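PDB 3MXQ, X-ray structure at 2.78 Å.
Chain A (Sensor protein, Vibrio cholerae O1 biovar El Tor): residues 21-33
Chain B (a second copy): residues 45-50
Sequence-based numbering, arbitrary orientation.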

# COMPACT_ATOMS: atom_id res chain seq x y z
N ARG A 21 4.70 13.82 2.19
CA ARG A 21 5.77 12.84 2.30
C ARG A 21 5.87 12.22 3.69
O ARG A 21 6.01 11.01 3.83
CB ARG A 21 7.11 13.46 1.90
CG ARG A 21 7.12 14.12 0.54
CD ARG A 21 7.03 13.11 -0.60
NE ARG A 21 7.26 13.77 -1.89
CZ ARG A 21 6.33 14.41 -2.60
NH1 ARG A 21 5.08 14.51 -2.17
NH2 ARG A 21 6.66 14.97 -3.76
N LEU A 22 5.79 13.06 4.72
CA LEU A 22 5.74 12.62 6.11
C LEU A 22 4.61 11.61 6.38
O LEU A 22 4.82 10.57 7.02
CB LEU A 22 5.59 13.83 7.02
CG LEU A 22 6.92 14.41 7.52
CD1 LEU A 22 6.93 15.95 7.50
CD2 LEU A 22 7.21 13.86 8.92
N LEU A 23 3.42 11.94 5.89
CA LEU A 23 2.24 11.12 6.06
C LEU A 23 2.55 9.77 5.49
O LEU A 23 2.49 8.76 6.20
CB LEU A 23 1.05 11.72 5.33
CG LEU A 23 -0.21 10.84 5.18
CD1 LEU A 23 -0.70 10.25 6.54
CD2 LEU A 23 -1.31 11.63 4.50
N LEU A 24 2.88 9.76 4.20
CA LEU A 24 3.15 8.54 3.47
C LEU A 24 4.21 7.74 4.21
O LEU A 24 4.03 6.55 4.46
CB LEU A 24 3.65 8.86 2.06
CG LEU A 24 3.88 7.64 1.17
CD1 LEU A 24 2.64 6.75 1.16
CD2 LEU A 24 4.27 8.05 -0.24
N SER A 25 5.29 8.41 4.57
CA SER A 25 6.39 7.75 5.20
C SER A 25 5.94 7.08 6.47
O SER A 25 6.39 5.97 6.76
CB SER A 25 7.49 8.74 5.51
OG SER A 25 8.37 8.18 6.45
N GLU A 26 5.06 7.74 7.24
CA GLU A 26 4.64 7.18 8.54
C GLU A 26 3.61 6.06 8.34
O GLU A 26 3.48 5.17 9.20
CB GLU A 26 4.13 8.26 9.50
N LEU A 27 2.89 6.11 7.22
CA LEU A 27 2.00 5.01 6.88
C LEU A 27 2.79 3.75 6.57
O LEU A 27 2.51 2.69 7.14
CB LEU A 27 1.08 5.34 5.71
CG LEU A 27 -0.27 5.96 6.01
CD1 LEU A 27 -0.92 6.45 4.74
CD2 LEU A 27 -1.14 4.94 6.66
N LEU A 28 3.79 3.85 5.69
CA LEU A 28 4.60 2.69 5.33
C LEU A 28 5.37 2.13 6.54
O LEU A 28 5.55 0.91 6.64
CB LEU A 28 5.56 3.02 4.20
CG LEU A 28 5.04 3.68 2.92
CD1 LEU A 28 6.22 4.16 2.03
CD2 LEU A 28 4.10 2.74 2.16
N ASP A 29 5.83 3.00 7.44
CA ASP A 29 6.49 2.51 8.65
C ASP A 29 5.54 1.60 9.44
O ASP A 29 5.94 0.56 9.95
CB ASP A 29 7.00 3.67 9.54
CG ASP A 29 8.30 4.33 9.00
OD1 ASP A 29 8.56 4.25 7.76
OD2 ASP A 29 9.05 4.97 9.81
N GLN A 30 4.27 1.97 9.51
CA GLN A 30 3.33 1.25 10.35
C GLN A 30 2.78 0.01 9.69
O GLN A 30 2.43 -0.94 10.37
CB GLN A 30 2.20 2.17 10.81
CG GLN A 30 2.60 3.03 11.98
CD GLN A 30 1.49 3.97 12.41
OE1 GLN A 30 0.93 4.69 11.59
NE2 GLN A 30 1.17 3.95 13.71
N LEU A 31 2.72 -0.00 8.37
CA LEU A 31 2.22 -1.17 7.64
C LEU A 31 3.27 -2.21 7.29
O LEU A 31 2.93 -3.31 6.87
CB LEU A 31 1.51 -0.76 6.34
CG LEU A 31 0.15 -0.11 6.53
CD1 LEU A 31 -0.19 0.66 5.30
CD2 LEU A 31 -0.89 -1.15 6.82
N SER A 32 4.55 -1.89 7.45
CA SER A 32 5.57 -2.82 7.00
C SER A 32 5.67 -4.02 7.94
O SER A 32 5.40 -3.90 9.13
CB SER A 32 6.92 -2.12 6.82
OG SER A 32 7.45 -1.68 8.06
N PHE A 33 6.01 -5.17 7.39
CA PHE A 33 6.06 -6.40 8.15
C PHE A 33 7.08 -7.32 7.53
O PHE A 33 7.43 -7.15 6.38
CB PHE A 33 4.70 -7.10 8.18
CG PHE A 33 4.18 -7.49 6.82
CD1 PHE A 33 3.69 -6.54 5.93
CD2 PHE A 33 4.13 -8.83 6.45
CE1 PHE A 33 3.19 -6.91 4.67
CE2 PHE A 33 3.63 -9.21 5.20
CZ PHE A 33 3.16 -8.24 4.31
N VAL B 45 16.73 16.34 12.53
CA VAL B 45 15.76 16.32 13.62
C VAL B 45 14.66 15.28 13.43
O VAL B 45 13.84 15.10 14.32
CB VAL B 45 15.15 17.70 13.88
CG1 VAL B 45 16.24 18.71 14.11
CG2 VAL B 45 14.26 18.14 12.74
N LYS B 46 14.63 14.62 12.27
CA LYS B 46 13.68 13.52 12.03
C LYS B 46 14.20 12.60 10.94
O LYS B 46 14.88 13.04 10.03
CB LYS B 46 12.27 14.04 11.69
CG LYS B 46 11.27 12.94 11.34
CD LYS B 46 9.83 13.32 11.69
CE LYS B 46 8.85 12.13 11.46
NZ LYS B 46 9.03 10.99 12.43
N VAL B 47 13.89 11.31 11.06
CA VAL B 47 14.36 10.32 10.10
C VAL B 47 13.52 9.03 10.13
O VAL B 47 13.28 8.47 11.20
CB VAL B 47 15.86 10.01 10.30
CG1 VAL B 47 16.09 9.23 11.61
CG2 VAL B 47 16.43 9.28 9.12
N ASN B 48 13.02 8.66 8.95
CA ASN B 48 12.57 7.33 8.55
C ASN B 48 13.19 6.15 9.24
O ASN B 48 14.40 6.11 9.41
CB ASN B 48 13.03 7.16 7.11
CG ASN B 48 11.92 7.18 6.14
OD1 ASN B 48 10.80 7.53 6.46
ND2 ASN B 48 12.22 6.79 4.92
N GLU B 49 12.39 5.13 9.56
CA GLU B 49 12.96 3.83 9.90
C GLU B 49 13.69 3.32 8.65
O GLU B 49 14.78 2.76 8.75
CB GLU B 49 11.90 2.83 10.36
CG GLU B 49 12.46 1.43 10.72
CD GLU B 49 11.39 0.32 10.66
OE1 GLU B 49 10.21 0.62 10.35
OE2 GLU B 49 11.74 -0.86 10.93
N TYR B 50 13.08 3.52 7.49
CA TYR B 50 13.71 3.10 6.25
C TYR B 50 15.15 3.63 6.10
O TYR B 50 16.07 2.86 5.84
CB TYR B 50 12.86 3.49 5.05
CG TYR B 50 13.35 2.85 3.78
CD1 TYR B 50 14.19 3.54 2.91
CD2 TYR B 50 13.00 1.53 3.46
CE1 TYR B 50 14.65 2.96 1.75
CE2 TYR B 50 13.46 0.94 2.31
CZ TYR B 50 14.28 1.66 1.45
OH TYR B 50 14.75 1.09 0.29

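The contact between the two copies joins one face of a helix in chain A to the end of a strand and the first turn of a helix in chain B. It is small, burying 245 Å² summed over both sides, and the chain A residues that take part, Leu A22, Ser A25, Asp A29 and Ser A32, recur every three or four positions, the spacing that brings side chains onto the same side of a helix. The backbones come nearest at two points, with CA of Ser A25 7.0 Å from CA of Asn B48 and CA of Asp A29 6.7 Å from CA of Glu B49.

The shortest polar link is the hydrogen bond from Ser A25 OG to Asn B48 OD1, at 2.5 Å. The CA-to-CB bond of Ser A25 points toward chain B, and its t rotamer (chi1 163°) carries the hydroxyl on to the partner. Asn B48 starts sideways, yet its amide end reaches the serine with chi1 at -109°, between the usual wells. Both residues are buried, and the short side chain of serine places its hydroxyl close to the helix, within reach of Asn B48 OD1. The amide is used at both ends: OD1 accepts from the serine, while ND2 is hydrogen-bonded elsewhere in the structure. Although Asn B48 occupies the N-cap position, its side chain makes no capping bond.

One turn along the chain A helix, Asp A29 points toward chain B and adopts the m rotamer. Its OD2 accepts a weak hydrogen bond from the backbone N of Glu B49 at 3.4 Å; the N-H...acceptor angle of 165° is nearly straight, so the weakness lies in length rather than direction. The donor belongs to the first residue of the chain B helix, where a backbone NH has no preceding turn to supply a carbonyl, and a carboxylate from the other copy serves as acceptor. The other oxygen, OD1, lies 2.9 Å from Ser A25 O, but both atoms are acceptors and no hydrogen bond joins them. That carbonyl instead accepts from Asp A29 N at 3.1 Å within the helix.

Glu B49 also points toward chain A, packing its CB 3.6 Å from Asp A29 OD2. The two acidic groups are not paired: Asp A29 OD2 and Glu B49 OE1 are 4.5 Å apart, a proximity of like charges with no bridging donor between the two stretches; Glu B49 OE2 is hydrogen-bonded elsewhere in the structure. Ser A32, just past the helix, comes within 4.3 Å of the glutamate, OG to OE1, but its hydroxyl instead donates a weak 3.3 Å bond from OG to Asp A29 O.

At the other end the contact is apolar. Leu A22 CD2 meets Lys B46 CE at 3.5 Å, the leucine starting sideways but bringing its end nearer. The lysine is extended through chi1 to chi3, which brings CE and, slightly farther off, CD against Leu A22 CD2; chi4 (69°, p) turns the amine off this line, and NZ has no hydrogen-bonding partner in the chain A stretch.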